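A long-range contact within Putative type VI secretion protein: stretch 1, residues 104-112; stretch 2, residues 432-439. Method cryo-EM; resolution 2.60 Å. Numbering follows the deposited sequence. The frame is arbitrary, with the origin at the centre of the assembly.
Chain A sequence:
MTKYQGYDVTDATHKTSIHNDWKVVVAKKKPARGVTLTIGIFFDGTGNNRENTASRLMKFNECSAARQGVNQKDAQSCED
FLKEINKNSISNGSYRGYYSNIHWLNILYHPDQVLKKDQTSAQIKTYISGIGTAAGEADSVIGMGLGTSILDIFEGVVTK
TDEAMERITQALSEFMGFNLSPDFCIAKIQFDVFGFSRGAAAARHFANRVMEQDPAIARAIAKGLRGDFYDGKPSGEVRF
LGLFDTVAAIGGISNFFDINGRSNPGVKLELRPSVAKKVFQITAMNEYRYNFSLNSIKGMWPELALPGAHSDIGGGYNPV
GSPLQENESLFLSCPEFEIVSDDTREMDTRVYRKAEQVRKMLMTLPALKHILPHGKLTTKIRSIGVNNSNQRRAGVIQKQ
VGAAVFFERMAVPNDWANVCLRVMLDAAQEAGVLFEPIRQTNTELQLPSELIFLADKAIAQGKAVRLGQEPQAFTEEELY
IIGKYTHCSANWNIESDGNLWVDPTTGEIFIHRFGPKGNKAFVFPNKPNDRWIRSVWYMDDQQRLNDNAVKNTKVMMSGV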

# COMPACT_ATOMS: atom_id res chain seq x y z
N TRP A 104 1.86 -7.65 8.46
CA TRP A 104 2.47 -7.99 9.74
C TRP A 104 2.20 -6.92 10.78
O TRP A 104 2.02 -7.23 11.96
CB TRP A 104 3.96 -8.21 9.56
CG TRP A 104 4.28 -9.37 8.68
CD1 TRP A 104 4.99 -9.36 7.53
CD2 TRP A 104 3.88 -10.73 8.89
NE1 TRP A 104 5.06 -10.62 7.00
CE2 TRP A 104 4.39 -11.48 7.82
CE3 TRP A 104 3.14 -11.39 9.88
CZ2 TRP A 104 4.18 -12.85 7.70
CZ3 TRP A 104 2.94 -12.74 9.77
CH2 TRP A 104 3.46 -13.46 8.69
N LEU A 105 2.18 -5.65 10.37
CA LEU A 105 1.81 -4.59 11.29
C LEU A 105 0.37 -4.73 11.74
O LEU A 105 0.05 -4.48 12.91
CB LEU A 105 2.03 -3.23 10.63
CG LEU A 105 3.46 -2.70 10.59
CD1 LEU A 105 3.52 -1.47 9.72
CD2 LEU A 105 3.98 -2.40 11.97
N ASN A 106 -0.52 -5.14 10.84
CA ASN A 106 -1.91 -5.40 11.21
C ASN A 106 -2.00 -6.55 12.20
O ASN A 106 -2.71 -6.47 13.20
CB ASN A 106 -2.73 -5.68 9.96
CG ASN A 106 -4.22 -5.71 10.23
OD1 ASN A 106 -4.85 -4.67 10.40
ND2 ASN A 106 -4.79 -6.90 10.26
N ILE A 107 -1.28 -7.64 11.92
CA ILE A 107 -1.29 -8.79 12.83
C ILE A 107 -0.71 -8.42 14.19
O ILE A 107 -1.14 -8.94 15.22
CB ILE A 107 -0.52 -9.97 12.19
CG1 ILE A 107 -1.21 -10.45 10.92
CG2 ILE A 107 -0.38 -11.11 13.18
CD1 ILE A 107 -2.72 -10.44 10.98
N LEU A 108 0.24 -7.49 14.22
CA LEU A 108 0.93 -7.14 15.45
C LEU A 108 0.34 -5.93 16.15
O LEU A 108 0.60 -5.73 17.34
CB LEU A 108 2.41 -6.87 15.17
CG LEU A 108 3.30 -8.09 14.93
CD1 LEU A 108 4.68 -7.64 14.51
CD2 LEU A 108 3.36 -8.94 16.18
N TYR A 109 -0.42 -5.10 15.44
CA TYR A 109 -1.15 -4.01 16.06
C TYR A 109 -2.03 -4.57 17.17
O TYR A 109 -2.87 -5.44 16.93
CB TYR A 109 -2.00 -3.30 15.02
CG TYR A 109 -2.55 -1.96 15.44
CD1 TYR A 109 -1.77 -0.82 15.37
CD2 TYR A 109 -3.85 -1.84 15.89
CE1 TYR A 109 -2.28 0.40 15.74
CE2 TYR A 109 -4.36 -0.62 16.26
CZ TYR A 109 -3.57 0.49 16.19
OH TYR A 109 -4.07 1.71 16.56
N HIS A 110 -1.81 -4.09 18.39
CA HIS A 110 -2.54 -4.62 19.52
C HIS A 110 -4.03 -4.29 19.39
O HIS A 110 -4.39 -3.11 19.33
CB HIS A 110 -2.00 -4.04 20.82
CG HIS A 110 -2.68 -4.56 22.04
ND1 HIS A 110 -3.37 -3.75 22.91
CD2 HIS A 110 -2.80 -5.82 22.53
CE1 HIS A 110 -3.88 -4.48 23.89
NE2 HIS A 110 -3.54 -5.74 23.68
N PRO A 111 -4.90 -5.29 19.32
CA PRO A 111 -6.34 -5.00 19.27
C PRO A 111 -6.98 -5.01 20.65
O PRO A 111 -6.65 -5.85 21.49
CB PRO A 111 -6.87 -6.13 18.39
CG PRO A 111 -6.01 -7.29 18.79
CD PRO A 111 -4.64 -6.73 19.16
N ASP A 112 -7.90 -4.09 20.89
CA ASP A 112 -8.71 -4.09 22.10
C ASP A 112 -10.12 -4.51 21.73
O ASP A 112 -10.71 -3.97 20.79
CB ASP A 112 -8.71 -2.71 22.76
CG ASP A 112 -7.50 -2.49 23.63
OD1 ASP A 112 -7.39 -3.15 24.69
OD2 ASP A 112 -6.64 -1.67 23.26
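Stretch 2 (432-439) GVLFEPIR

An extended segment, from Val-433 to Ile-438, lies along the C-terminal end of a helix and the loop that follows it, held by a single beta bridge and packed chiefly by Phe-435 against Leu-105, Leu-108 and Tyr-109. Touching residues are at least 324 positions apart in sequence, and the two stretches together bury 538 Å² of surface.

Stretch 1 is helical through Leu-108; Tyr-109 is the first residue to leave helical angles, and from there to Asp-112 the backbone is extended. Stretch 2 starts at Gly-432, which closes a preceding helix in a Schellman motif with phi at 111°, a conformation that suits glycine because a CB here would jam against the carbonyl O of the residue before. From Val-433 to Arg-439 the chain is extended, with no regular helix or strand.

The two chains run antiparallel: Tyr-109 lies across from Phe-435 (CA to CA 4.6 Å), Leu-108 is nearest Glu-436 (CA to CA 5.0 Å), and His-110 reaches back to Leu-434. Two backbone hydrogen bonds fix this register. Glu-436 N donates to Leu-108 O at 2.6 Å, with an angle of 160° at the hydrogen, and His-110 N donates to Leu-434 O at 3.1 Å and 164°. They flank the Tyr-109 and Phe-435 pair, so the bridge forms just where the helix gives way to extended chain. Leu-108 O also receives a CA-H...O contact from Phe-435 CA at 3.3 Å.

The CA-to-CB bond of Phe-435 points sideways, but with chi1 at -84° (m) the end of the side chain comes nearer to the helix. Its CE1 lies 3.6 Å from Leu-105 CD2 and 3.9 Å from Tyr-109 CB, while its CD1 is 3.9 Å from Leu-108 CB. Leu-105 O, already the acceptor for Tyr-109 N at 2.6 Å at the end of the helix, stands at the edge of the phenyl ring, 3.4 Å from Phe-435 CE1. The Tyr-109 ring turns its edge toward the face of Phe-435, with centroids 5.7 Å apart and planes at 83°. Tyr-109 CE1 also touches Val-433 CG1 at 3.4 Å, which extends the apolar packing toward the start of stretch 2; the tyrosine hydroxyl is hydrogen-bonded elsewhere in the structure.

Toward the other end, Leu-108, which has the largest area covered by the opposing stretch, packs its CD1 3.7 Å from Ile-438 CG1 and its CD2 4.1 Å from Glu-436 CB. The same CD2 lies 3.8 Å from Pro-437 O, although the proline's own CA-to-CB bond points away.

On the loop side, His-110 directs its CA-to-CB bond toward stretch 2. Its CB is 4.1 Å from Leu-434 CB, and Glu-436 OE2 sits at the edge of the imidazole ring, 3.1 Å from His-110 CD2, a close approach to a ring carbon. The other carboxylate oxygen, Glu-436 OE1, forms a long salt bridge with Arg-439 NH2 at 3.9 Å within stretch 2.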

# COMPACT_ATOMS: atom_id res chain seq x y z
N GLY A 432 3.81 6.13 20.34
CA GLY A 432 2.79 5.77 21.31
C GLY A 432 1.95 4.58 20.91
O GLY A 432 1.13 4.13 21.72
N VAL A 433 2.13 4.04 19.71
CA VAL A 433 1.33 2.92 19.26
C VAL A 433 1.74 1.66 20.01
O VAL A 433 2.92 1.42 20.27
CB VAL A 433 1.48 2.74 17.74
CG1 VAL A 433 0.40 1.84 17.21
CG2 VAL A 433 1.44 4.08 17.04
N LEU A 434 0.75 0.84 20.35
CA LEU A 434 0.99 -0.41 21.06
C LEU A 434 0.96 -1.56 20.06
O LEU A 434 -0.01 -1.73 19.32
CB LEU A 434 -0.05 -0.64 22.16
CG LEU A 434 -0.12 0.44 23.23
CD1 LEU A 434 -1.32 0.20 24.13
CD2 LEU A 434 1.16 0.46 24.04
N PHE A 435 2.03 -2.35 20.06
CA PHE A 435 2.18 -3.49 19.18
C PHE A 435 2.47 -4.72 20.01
O PHE A 435 3.19 -4.64 21.01
CB PHE A 435 3.31 -3.27 18.17
CG PHE A 435 2.90 -2.48 16.97
CD1 PHE A 435 2.21 -3.09 15.94
CD2 PHE A 435 3.20 -1.14 16.87
CE1 PHE A 435 1.82 -2.37 14.84
CE2 PHE A 435 2.82 -0.42 15.77
CZ PHE A 435 2.13 -1.04 14.75
N GLU A 436 1.91 -5.85 19.61
CA GLU A 436 2.27 -7.10 20.25
C GLU A 436 3.74 -7.40 19.97
O GLU A 436 4.25 -7.09 18.89
CB GLU A 436 1.39 -8.23 19.74
CG GLU A 436 -0.10 -7.98 19.88
CD GLU A 436 -0.64 -8.24 21.28
OE1 GLU A 436 0.13 -8.12 22.26
OE2 GLU A 436 -1.84 -8.55 21.40
N PRO A 437 4.45 -7.98 20.93
CA PRO A 437 5.87 -8.29 20.71
C PRO A 437 6.05 -9.29 19.58
O PRO A 437 5.18 -10.13 19.31
CB PRO A 437 6.30 -8.88 22.05
CG PRO A 437 5.41 -8.18 23.02
CD PRO A 437 4.08 -8.26 22.32
N ILE A 438 7.19 -9.19 18.90
CA ILE A 438 7.59 -10.19 17.93
C ILE A 438 8.21 -11.35 18.70
O ILE A 438 9.25 -11.19 19.35
CB ILE A 438 8.58 -9.63 16.90
CG1 ILE A 438 7.88 -8.66 15.95
CG2 ILE A 438 9.23 -10.75 16.12
CD1 ILE A 438 8.68 -8.36 14.70
N ARG A 439 7.56 -12.50 18.64
CA ARG A 439 7.96 -13.66 19.42
C ARG A 439 8.54 -14.73 18.51
O ARG A 439 8.43 -14.66 17.28
CB ARG A 439 6.77 -14.21 20.21
CG ARG A 439 6.07 -13.17 21.07
CD ARG A 439 4.86 -13.75 21.78
NE ARG A 439 4.11 -12.74 22.52
CZ ARG A 439 3.09 -12.05 22.03
NH1 ARG A 439 2.69 -12.26 20.78
NH2 ARG A 439 2.46 -11.16 22.78